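Local coordinates for group II chitinase (Ostrinia furnacalis, PDB 6JAV), which probably hydrolyses chitin as an endochitinase of glycoside hydrolase family 18, this chain being the first catalytic domain of a longer, multidomain enzyme, at residues Gly122-Trp127 / Leu165-Val170; Gly261-Asn266 / Tyr312-Asn317. All coordinates share one frame; numbering follows the deposited sequence.

Contact 1: residues Gly122-Trp127 / Leu165-Val170; sequences GLDLDW and LLSAAV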
ATOM      1  N   GLY A 122      -9.840 -13.753   4.806  1.00 11.97           N
ATOM      2  CA  GLY A 122      -8.507 -13.765   5.396  1.00 12.67           C
ATOM      3  C   GLY A 122      -8.241 -12.475   6.145  1.00  9.77           C
ATOM      4  O   GLY A 122      -9.069 -11.553   6.180  1.00  9.45           O
ATOM      5  N   LEU A 123      -7.053 -12.434   6.751  1.00  8.74           N
ATOM      6  CA  LEU A 123      -6.556 -11.315   7.531  1.00  9.02           C
ATOM      7  C   LEU A 123      -5.272 -10.821   6.876  1.00 10.16           C
ATOM      8  O   LEU A 123      -4.433 -11.629   6.468  1.00 10.07           O
ATOM      9  CB  LEU A 123      -6.218 -11.802   8.949  1.00 10.33           C
ATOM     10  CG  LEU A 123      -5.706 -10.732   9.918  1.00 10.00           C
ATOM     11  CD1 LEU A 123      -6.738  -9.674  10.192  1.00 11.33           C
ATOM     12  CD2 LEU A 123      -5.297 -11.407  11.249  1.00 12.94           C
ATOM     13  N   ASP A 124      -5.130  -9.504   6.758  1.00  9.42           N
ATOM     14  CA  ASP A 124      -3.894  -8.881   6.283  1.00  8.93           C
ATOM     15  C   ASP A 124      -3.332  -8.062   7.445  1.00  9.03           C
ATOM     16  O   ASP A 124      -4.046  -7.248   8.040  1.00 10.93           O
ATOM     17  CB  ASP A 124      -4.256  -7.947   5.114  1.00  9.73           C
ATOM     18  CG  ASP A 124      -3.055  -7.322   4.438  1.00 11.93           C
ATOM     19  OD1 ASP A 124      -2.151  -8.043   3.939  1.00 11.81           O
ATOM     20  OD2 ASP A 124      -3.012  -6.086   4.351  1.00 11.38           O
ATOM     21  N   LEU A 125      -2.071  -8.287   7.790  1.00  8.73           N
ATOM     22  CA  LEU A 125      -1.432  -7.591   8.905  1.00  9.10           C
ATOM     23  C   LEU A 125      -0.698  -6.369   8.373  1.00 10.06           C
ATOM     24  O   LEU A 125       0.164  -6.499   7.493  1.00 10.57           O
ATOM     25  CB  LEU A 125      -0.424  -8.524   9.584  1.00 10.36           C
ATOM     26  CG  LEU A 125      -1.072  -9.757  10.187  1.00  9.09           C
ATOM     27  CD1 LEU A 125       0.013 -10.759  10.580  1.00 12.93           C
ATOM     28  CD2 LEU A 125      -1.884  -9.333  11.397  1.00 13.07           C
ATOM     29  N   ASP A 126      -0.998  -5.192   8.929  0.54  9.22           N
ATOM     30  CA  ASP A 126      -0.467  -3.922   8.435  0.54  9.35           C
ATOM     31  C   ASP A 126       0.125  -3.097   9.574  0.54  8.47           C
ATOM     32  O   ASP A 126      -0.107  -1.890   9.676  0.54 10.77           O
ATOM     33  CB  ASP A 126      -1.542  -3.086   7.722  0.54 10.14           C
ATOM     34  CG  ASP A 126      -2.040  -3.730   6.444  0.54 13.01           C
ATOM     35  OD1 ASP A 126      -2.519  -4.877   6.515  0.54 15.41           O
ATOM     36  OD2 ASP A 126      -1.989  -3.101   5.367  0.54 13.69           O
ATOM     37  N   TRP A 127       0.904  -3.735  10.453  1.00  9.62           N
ATOM     38  CA  TRP A 127       1.587  -3.006  11.523  1.00  8.99           C
ATOM     39  C   TRP A 127       2.786  -2.286  10.903  1.00  9.52           C
ATOM     40  O   TRP A 127       3.662  -2.925  10.298  1.00 10.78           O
ATOM     41  CB  TRP A 127       2.057  -4.007  12.578  1.00  9.47           C
ATOM     42  CG  TRP A 127       2.857  -3.393  13.720  1.00  8.80           C
ATOM     43  CD1 TRP A 127       2.962  -2.076  14.066  1.00 11.22           C
ATOM     44  CD2 TRP A 127       3.620  -4.129  14.675  1.00  9.22           C
ATOM     45  NE1 TRP A 127       3.789  -1.940  15.196  1.00 11.81           N
ATOM     46  CE2 TRP A 127       4.208  -3.193  15.566  1.00  9.99           C
ATOM     47  CE3 TRP A 127       3.884  -5.489  14.848  1.00 11.01           C
ATOM     48  CZ2 TRP A 127       5.038  -3.592  16.625  1.00 10.06           C
ATOM     49  CZ3 TRP A 127       4.686  -5.885  15.907  1.00 10.67           C
ATOM     50  CH2 TRP A 127       5.263  -4.938  16.774  1.00 10.59           C
ATOM     51  N   LEU A 165      -7.035 -17.023   4.526  1.00 10.79           N
ATOM     52  CA  LEU A 165      -5.775 -16.463   4.057  1.00 10.55           C
ATOM     53  C   LEU A 165      -5.122 -15.597   5.128  1.00 10.10           C
ATOM     54  O   LEU A 165      -5.790 -15.019   5.998  1.00 10.19           O
ATOM     55  CB  LEU A 165      -6.014 -15.612   2.810  1.00 11.86           C
ATOM     56  CG  LEU A 165      -6.630 -16.394   1.634  1.00 12.80           C
ATOM     57  CD1 LEU A 165      -7.163 -15.476   0.555  1.00 14.77           C
ATOM     58  CD2 LEU A 165      -5.585 -17.369   1.061  1.00 14.03           C
ATOM     59  N   LEU A 166      -3.799 -15.522   5.069  1.00 10.10           N
ATOM     60  CA  LEU A 166      -3.038 -14.640   5.940  1.00  8.70           C
ATOM     61  C   LEU A 166      -1.966 -13.957   5.105  1.00  8.87           C
ATOM     62  O   LEU A 166      -1.199 -14.624   4.409  1.00 10.52           O
ATOM     63  CB  LEU A 166      -2.389 -15.440   7.093  1.00  9.28           C
ATOM     64  CG  LEU A 166      -1.613 -14.587   8.084  1.00  8.90           C
ATOM     65  CD1 LEU A 166      -2.531 -13.595   8.823  1.00 12.76           C
ATOM     66  CD2 LEU A 166      -0.836 -15.473   9.078  1.00 10.54           C
ATOM     67  N   SER A 167      -1.936 -12.628   5.140  1.00  8.49           N
ATOM     68  CA  SER A 167      -0.980 -11.846   4.361  1.00  8.94           C
ATOM     69  C   SER A 167      -0.471 -10.710   5.225  1.00  9.07           C
ATOM     70  O   SER A 167      -0.985 -10.456   6.314  1.00  8.88           O
ATOM     71  CB  SER A 167      -1.611 -11.289   3.080  1.00 10.88           C
ATOM     72  OG  SER A 167      -2.790 -10.553   3.387  1.00 10.34           O
ATOM     73  N   ALA A 168       0.549 -10.010   4.730  1.00  8.68           N
ATOM     74  CA  ALA A 168       1.011  -8.821   5.431  1.00  9.33           C
ATOM     75  C   ALA A 168       1.479  -7.782   4.432  1.00  9.23           C
ATOM     76  O   ALA A 168       2.027  -8.128   3.383  1.00 10.96           O
ATOM     77  CB  ALA A 168       2.202  -9.139   6.369  1.00 10.89           C
ATOM     78  N   ALA A 169       1.279  -6.511   4.779  1.00  9.25           N
ATOM     79  CA  ALA A 169       1.894  -5.405   4.055  1.00  8.64           C
ATOM     80  C   ALA A 169       3.156  -5.040   4.805  1.00  9.66           C
ATOM     81  O   ALA A 169       3.129  -4.911   6.032  1.00 10.48           O
ATOM     82  CB  ALA A 169       0.951  -4.204   4.013  1.00 10.08           C
ATOM     83  N   VAL A 170       4.259  -4.875   4.078  1.00  9.10           N
ATOM     84  CA  VAL A 170       5.575  -4.785   4.707  1.00  8.11           C
ATOM     85  C   VAL A 170       6.414  -3.633   4.141  1.00  8.98           C
ATOM     86  O   VAL A 170       6.234  -3.175   3.011  1.00  9.11           O
ATOM     87  CB  VAL A 170       6.354  -6.109   4.568  1.00  9.75           C
ATOM     88  CG1 VAL A 170       5.584  -7.272   5.225  1.00 10.19           C
ATOM     89  CG2 VAL A 170       6.652  -6.398   3.100  1.00 10.15           C
TER
HETATM   90  O   HOH W   1      -5.201 -11.951   3.656  1.00 11.24           O
HETATM   91  O   HOH W   2       4.558  -4.745   8.413  1.00 12.06           O

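Contact 2: residues Gly261-Asn266 / Tyr312-Asn317; sequences GIHGLN and YAYKGN. Unlike the reference sequence in segment 261-266: Gly261 (reference Asp), Ile262 (reference Ala), His263 (reference Asn).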
ATOM      1  N   GLY A 261      12.298  29.035  -8.575  1.00 58.34           N
ATOM      2  CA  GLY A 261      13.247  29.167  -9.673  1.00 52.30           C
ATOM      3  C   GLY A 261      14.037  27.919 -10.011  1.00 52.73           C
ATOM      4  O   GLY A 261      14.506  27.786 -11.143  1.00 54.02           O
ATOM      5  N   ILE A 262      14.221  27.015  -9.058  1.00 43.87           N
ATOM      6  CA  ILE A 262      14.698  25.679  -9.380  1.00 42.83           C
ATOM      7  C   ILE A 262      13.588  24.697  -9.047  1.00 39.63           C
ATOM      8  O   ILE A 262      12.820  24.898  -8.101  1.00 43.46           O
ATOM      9  CB  ILE A 262      16.013  25.293  -8.672  1.00 47.55           C
ATOM     10  CG1 ILE A 262      15.846  25.362  -7.151  1.00 41.69           C
ATOM     11  CG2 ILE A 262      17.168  26.171  -9.173  1.00 52.99           C
ATOM     12  CD1 ILE A 262      17.023  24.783  -6.403  1.00 39.28           C
ATOM     13  N   HIS A 263      13.502  23.624  -9.836  1.00 34.10           N
ATOM     14  CA  HIS A 263      12.351  22.740  -9.679  1.00 30.36           C
ATOM     15  C   HIS A 263      12.654  21.279 -10.001  1.00 28.17           C
ATOM     16  O   HIS A 263      11.725  20.546 -10.362  1.00 26.46           O
ATOM     17  CB  HIS A 263      11.206  23.248 -10.549  1.00 29.31           C
ATOM     18  CG  HIS A 263      11.650  23.732 -11.892  1.00 39.22           C
ATOM     19  ND1 HIS A 263      12.192  22.892 -12.844  1.00 38.53           N
ATOM     20  CD2 HIS A 263      11.665  24.974 -12.432  1.00 39.42           C
ATOM     21  CE1 HIS A 263      12.502  23.594 -13.920  1.00 42.94           C
ATOM     22  NE2 HIS A 263      12.195  24.859 -13.695  1.00 43.54           N
ATOM     23  N   GLY A 264      13.899  20.832  -9.887  1.00 24.50           N
ATOM     24  CA  GLY A 264      14.253  19.458 -10.172  1.00 23.21           C
ATOM     25  C   GLY A 264      14.163  18.550  -8.956  1.00 18.23           C
ATOM     26  O   GLY A 264      13.473  18.840  -7.971  1.00 19.61           O
ATOM     27  N   LEU A 265      14.884  17.428  -9.041  1.00 21.12           N
ATOM     28  CA  LEU A 265      14.991  16.484  -7.938  1.00 19.55           C
ATOM     29  C   LEU A 265      15.966  17.018  -6.901  1.00 22.86           C
ATOM     30  O   LEU A 265      16.886  17.776  -7.224  1.00 22.30           O
ATOM     31  CB  LEU A 265      15.527  15.142  -8.444  1.00 21.84           C
ATOM     32  CG  LEU A 265      14.664  14.279  -9.363  1.00 24.66           C
ATOM     33  CD1 LEU A 265      15.476  13.071  -9.834  1.00 21.53           C
ATOM     34  CD2 LEU A 265      13.373  13.848  -8.654  1.00 20.71           C
ATOM     35  N   ASN A 266      15.755  16.626  -5.646  1.00 18.38           N
ATOM     36  CA  ASN A 266      16.678  16.889  -4.541  1.00 21.88           C
ATOM     37  C   ASN A 266      16.831  18.374  -4.203  1.00 25.33           C
ATOM     38  O   ASN A 266      17.848  18.775  -3.622  1.00 25.94           O
ATOM     39  CB  ASN A 266      18.039  16.216  -4.758  1.00 22.05           C
ATOM     40  CG  ASN A 266      17.907  14.727  -4.992  1.00 23.22           C
ATOM     41  OD1 ASN A 266      17.287  14.023  -4.197  1.00 24.01           O
ATOM     42  ND2 ASN A 266      18.456  14.244  -6.093  1.00 21.47           N
ATOM     43  N   TYR A 312       7.490  13.813 -12.336  1.00 10.97           N
ATOM     44  CA  TYR A 312       7.067  14.798 -11.352  1.00 10.88           C
ATOM     45  C   TYR A 312       6.442  15.973 -12.093  1.00 12.97           C
ATOM     46  O   TYR A 312       6.596  16.112 -13.306  1.00 13.47           O
ATOM     47  CB  TYR A 312       8.189  15.233 -10.402  1.00 12.87           C
ATOM     48  CG  TYR A 312       9.374  15.913 -11.065  1.00 13.66           C
ATOM     49  CD1 TYR A 312       9.367  17.286 -11.280  1.00 16.59           C
ATOM     50  CD2 TYR A 312      10.506  15.186 -11.430  1.00 16.22           C
ATOM     51  CE1 TYR A 312      10.463  17.920 -11.858  1.00 18.99           C
ATOM     52  CE2 TYR A 312      11.616  15.828 -12.017  1.00 18.08           C
ATOM     53  CZ  TYR A 312      11.569  17.178 -12.220  1.00 18.68           C
ATOM     54  OH  TYR A 312      12.645  17.831 -12.802  1.00 23.63           O
ATOM     55  N   ALA A 313       5.682  16.772 -11.362  1.00 11.48           N
ATOM     56  CA  ALA A 313       5.004  17.927 -11.957  1.00 12.97           C
ATOM     57  C   ALA A 313       5.049  19.100 -10.992  1.00 13.20           C
ATOM     58  O   ALA A 313       5.044  18.922  -9.773  1.00 12.94           O
ATOM     59  CB  ALA A 313       3.550  17.588 -12.325  1.00 12.41           C
ATOM     60  N   TYR A 314       5.060  20.329 -11.538  1.00 14.97           N
ATOM     61  CA  TYR A 314       5.205  21.474 -10.648  1.00 15.94           C
ATOM     62  C   TYR A 314       4.504  22.702 -11.211  1.00 12.42           C
ATOM     63  O   TYR A 314       4.265  22.813 -12.415  1.00 15.86           O
ATOM     64  CB  TYR A 314       6.681  21.796 -10.343  1.00 14.69           C
ATOM     65  CG  TYR A 314       7.465  22.191 -11.582  1.00 18.39           C
ATOM     66  CD1 TYR A 314       8.062  21.233 -12.400  1.00 19.60           C
ATOM     67  CD2 TYR A 314       7.565  23.530 -11.957  1.00 21.45           C
ATOM     68  CE1 TYR A 314       8.754  21.592 -13.546  1.00 21.69           C
ATOM     69  CE2 TYR A 314       8.257  23.896 -13.084  1.00 20.53           C
ATOM     70  CZ  TYR A 314       8.844  22.935 -13.878  1.00 23.86           C
ATOM     71  OH  TYR A 314       9.524  23.325 -15.011  1.00 27.97           O
ATOM     72  N   LYS A 315       4.155  23.605 -10.299  1.00 14.90           N
ATOM     73  CA  LYS A 315       3.651  24.923 -10.675  1.00 16.12           C
ATOM     74  C   LYS A 315       3.881  25.847  -9.494  1.00 16.55           C
ATOM     75  O   LYS A 315       3.513  25.523  -8.361  1.00 17.49           O
ATOM     76  CB  LYS A 315       2.167  24.876 -11.042  1.00 17.52           C
ATOM     77  CG  LYS A 315       1.668  26.246 -11.521  1.00 19.72           C
ATOM     78  CD  LYS A 315       0.259  26.195 -12.008  1.00 25.00           C
ATOM     79  CE  LYS A 315      -0.149  27.546 -12.587  1.00 27.29           C
ATOM     80  NZ  LYS A 315      -1.618  27.576 -12.856  1.00 28.52           N
ATOM     81  N   GLY A 316       4.512  26.987  -9.755  1.00 22.28           N
ATOM     82  CA  GLY A 316       4.809  27.891  -8.657  1.00 22.28           C
ATOM     83  C   GLY A 316       5.716  27.197  -7.667  1.00 19.72           C
ATOM     84  O   GLY A 316       6.722  26.587  -8.039  1.00 24.43           O
ATOM     85  N   ASN A 317       5.332  27.229  -6.391  1.00 18.49           N
ATOM     86  CA  ASN A 317       6.106  26.568  -5.351  1.00 19.28           C
ATOM     87  C   ASN A 317       5.550  25.192  -4.969  1.00 19.10           C
ATOM     88  O   ASN A 317       5.892  24.675  -3.905  1.00 20.39           O
ATOM     89  CB  ASN A 317       6.284  27.476  -4.125  1.00 22.24           C
ATOM     90  CG  ASN A 317       5.020  27.617  -3.285  1.00 26.33           C
ATOM     91  OD1 ASN A 317       3.929  27.196  -3.676  1.00 24.04           O
ATOM     92  ND2 ASN A 317       5.171  28.220  -2.112  1.00 30.97           N
TER
HETATM   93  O   HOH W   3      12.738  20.608 -13.635  1.00 34.61           O

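Contact 1: residues Gly122-Trp127 / Leu165-Val170
The carboxylate of Asp124 is gripped at one corner by Ser167: OG of Ser167 donates to OD1 of Asp124 over 2.6 Å, meeting it on the anti side and 20° out of the carboxylate plane. OD2 of Asp124, the other corner, is hydrogen-bonded to Tyr12 OH, so the flat group is held from both ends. CG of Asp124, anti to its backbone N (chi1 -175°), brings OD1 over to the neighbouring strand and the Ser167 hydroxyl. The two segments lie on neighbouring parallel strands of the TIM barrel, linked through helix 143-159 as a beta-alpha-beta crossover. The run GLDLDW belongs to the DxxDxDxE signature of family 18, whose closing glutamate, just beyond this segment, is the general acid in well-studied relatives. The ladder alternates: Leu123 N to Leu165 O, Ser167 N to Leu123 O at 3.0 Å, Leu125 N to Ser167 O at 2.8 Å, then Ala169 N to Leu125 O. On the face away from Asp124, Leu125 CD1 lies 4.2 Å from Leu166 CD1, and Leu125 CB a similar distance from Ala168 CB; Leu155 and Val152 of helix 143-159 pack onto Leu123 and Leu125. Further along, water 2 donates to both Trp127 O and Ala169 O, spanning the strands where they part.

Contact 2: residues Gly261-Asn266 / Tyr312-Asn317
This is a surface contact, built on an offset aromatic stack, between the loop that follows strand 244-257 and the short strand 312-315: the imidazole of His263 lies on the phenol of Tyr314. Ring centroids stand 4.2 Å apart and the planes differ by 11°. The imidazole is slid toward the hydroxyl end, CG of His263 sitting 3.5 Å from CZ of Tyr314, while OH of Tyr314 comes under the imidazole face, 3.2 Å from CE1 of His263. CB of His263 takes the middle of the phenol, 3.8 Å from the Tyr314 ring centroid and almost on its normal, a CH-pi contact. Tyr314 CG, between backbone N and carbonyl carbon (chi1 63°), stands the ring toward His263. The loop and strand lie in the alpha+beta insertion that family 18 chitinases of this type carry between the seventh and eighth barrel strands; His263 itself differs from the reference sequence. One tyrosine earlier on the same face of the strand, Tyr312 touches the loop with the phenol's outer end: CE1 lies 3.3 Å from His263 O, and OH 3.5 Å from Gly264 CA. Leu265 adds an apolar touch, CD2 to Tyr312 CD2 at 4.2 Å. Water 3, in the plane of the Tyr312 ring at its edge, bonds to Tyr312 OH at 2.9 Å and weakly to His263 O. That carbonyl also accepts from Trp319 NE1, and the Trp319 ring stacks on Tyr312.

In the fold
Contact 1 belongs to the buried barrel, contact 2 to the surface of the insertion; their centres lie about 37 Å apart on opposite sides of the chain's centre, and no atom of one touches the other. No strand or helix is common to the two pairs, though both reach the network of paired strands that includes strand 244-257. Their chemistry follows their place: residues 122-127 and 165-170 are tied by a regular backbone ladder and a buried carboxylate-hydroxyl bond, whereas residues 261-266 and 312-317 have no clear direct hydrogen bond and rely on stacked rings, CH-pi contact and a water. Residues 122-127 hold part of the family's active-site signature; contact 2 packs a loop against a strand.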